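Local coordinates for protein galactose-1-phosphate uridylyltransferase (Pyrobaculum aerophilum str. IM2, PDB 6K9Z) that probably transfers uridylyl groups between UDP-glucose and galactose 1-phosphate, and binds zinc and a uridine nucleotide, at residues 272-275 with 279-282. The protein carries 1 engineered substitution. Sequence-based numbering, arbitrary orientation.
Sequences MYRP and LKHA
The backbones of 272-275 and 279-282 meet in a single beta bridge between Tyr273 and Leu279, whose CA atoms lie 4.5 Å apart. The two segments are the arms of a loop that folds back on itself after strand 266-271, in the C-terminal half of this HIT-clan transferase. Lys280 N donates to Met272 O at 2.8 Å.

Leu279 CD1 lies against the other arm, 4.1 Å from Tyr273 CE1, and also touches Met272 CB. Tyr273 CD1 also comes near Leu279 CA, and the tyrosine hydroxyl hydrogen-bonds Glu131. Met272 is bent at chi2 and chi3, and this curls its CE back to 3.5 Å from Lys280 O.

Arg274 reaches the opposite arm with its far end. Its chain is extended from CG to NE (chi2 178°, chi3 179°), which brings the guanidinium up against the Lys280 side chain. Lys280 CD lies over one face of that group, 3.1 Å from Arg274 NH2. The two side chains cross at about a right angle. Their like charges come close, and Lys280 NZ makes a weak hydrogen bond to Thr293 O. At the edge of the guanidinium, NH1 gives Leu279 O a weak hydrogen bond, bent to 120°. A leucine here would probably leave Leu279 O without this donor and break the water link to the second arm. The side chain of Arg274 also approaches a bound UDP, and His281 and Ala282 pack against the second subunit. The bridging water lies in the guanidinium plane, accepting from Arg274 NH2 at 3.1 Å and from His281 N at 3.0 Å.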
# COMPACT_ATOMS: atom_id res chain seq x y z
N MET A 272 -11.88 -6.19 -0.73
CA MET A 272 -10.76 -6.40 -1.69
C MET A 272 -11.21 -7.24 -2.89
O MET A 272 -10.36 -7.59 -3.69
CB MET A 272 -9.52 -6.97 -1.00
CG MET A 272 -8.96 -6.04 0.08
SD MET A 272 -8.45 -4.46 -0.69
CE MET A 272 -6.91 -4.98 -1.40
N TYR A 273 -12.50 -7.51 -3.07
CA TYR A 273 -12.99 -8.14 -4.33
C TYR A 273 -13.46 -7.03 -5.28
O TYR A 273 -14.18 -6.15 -4.85
CB TYR A 273 -14.13 -9.12 -4.10
CG TYR A 273 -13.76 -10.49 -3.57
CD1 TYR A 273 -12.46 -10.96 -3.56
CD2 TYR A 273 -14.75 -11.36 -3.16
CE1 TYR A 273 -12.15 -12.24 -3.11
CE2 TYR A 273 -14.47 -12.64 -2.71
CZ TYR A 273 -13.17 -13.08 -2.68
OH TYR A 273 -12.87 -14.34 -2.25
N ARG A 274 -13.14 -7.20 -6.61
CA ARG A 274 -13.76 -6.33 -7.63
C ARG A 274 -15.26 -6.69 -7.67
O ARG A 274 -15.69 -7.76 -7.17
CB ARG A 274 -13.09 -6.47 -9.01
CG ARG A 274 -11.66 -5.97 -9.07
CD ARG A 274 -11.03 -6.19 -10.45
NE ARG A 274 -9.66 -5.68 -10.47
CZ ARG A 274 -8.56 -6.31 -10.04
NH1 ARG A 274 -8.63 -7.52 -9.50
NH2 ARG A 274 -7.37 -5.71 -10.15
N PRO A 275 -16.18 -6.00 -8.32
CA PRO A 275 -17.58 -6.38 -8.51
C PRO A 275 -17.75 -7.75 -9.18
O PRO A 275 -18.72 -8.41 -8.88
CB PRO A 275 -18.12 -5.22 -9.37
CG PRO A 275 -17.33 -4.04 -8.92
CD PRO A 275 -15.92 -4.61 -8.77
N LEU A 279 -10.15 -11.07 -6.85
CA LEU A 279 -9.36 -10.48 -5.74
C LEU A 279 -8.47 -9.36 -6.30
O LEU A 279 -7.88 -9.55 -7.37
CB LEU A 279 -8.51 -11.58 -5.10
CG LEU A 279 -7.62 -11.14 -3.95
CD1 LEU A 279 -8.44 -10.52 -2.83
CD2 LEU A 279 -6.81 -12.32 -3.42
N LYS A 280 -8.37 -8.24 -5.57
CA LYS A 280 -7.52 -7.10 -5.99
C LYS A 280 -6.25 -7.14 -5.14
O LYS A 280 -6.37 -7.33 -3.92
CB LYS A 280 -8.26 -5.77 -5.80
CG LYS A 280 -7.41 -4.52 -5.97
CD LYS A 280 -7.12 -4.18 -7.41
CE LYS A 280 -6.54 -2.79 -7.60
NZ LYS A 280 -7.37 -1.97 -8.52
N HIS A 281 -5.09 -7.00 -5.77
CA HIS A 281 -3.79 -7.04 -5.05
C HIS A 281 -3.10 -5.68 -5.16
O HIS A 281 -3.08 -5.13 -6.27
CB HIS A 281 -2.86 -8.10 -5.65
CG HIS A 281 -3.29 -9.51 -5.44
ND1 HIS A 281 -4.08 -10.18 -6.35
CD2 HIS A 281 -3.03 -10.38 -4.45
CE1 HIS A 281 -4.30 -11.41 -5.92
NE2 HIS A 281 -3.67 -11.55 -4.76
N ALA A 282 -2.59 -5.15 -4.05
CA ALA A 282 -1.82 -3.89 -4.15
C ALA A 282 -0.51 -4.29 -4.84
O ALA A 282 0.18 -5.18 -4.32
CB ALA A 282 -1.56 -3.33 -2.78
O HOH W 1 -4.99 -7.10 -8.72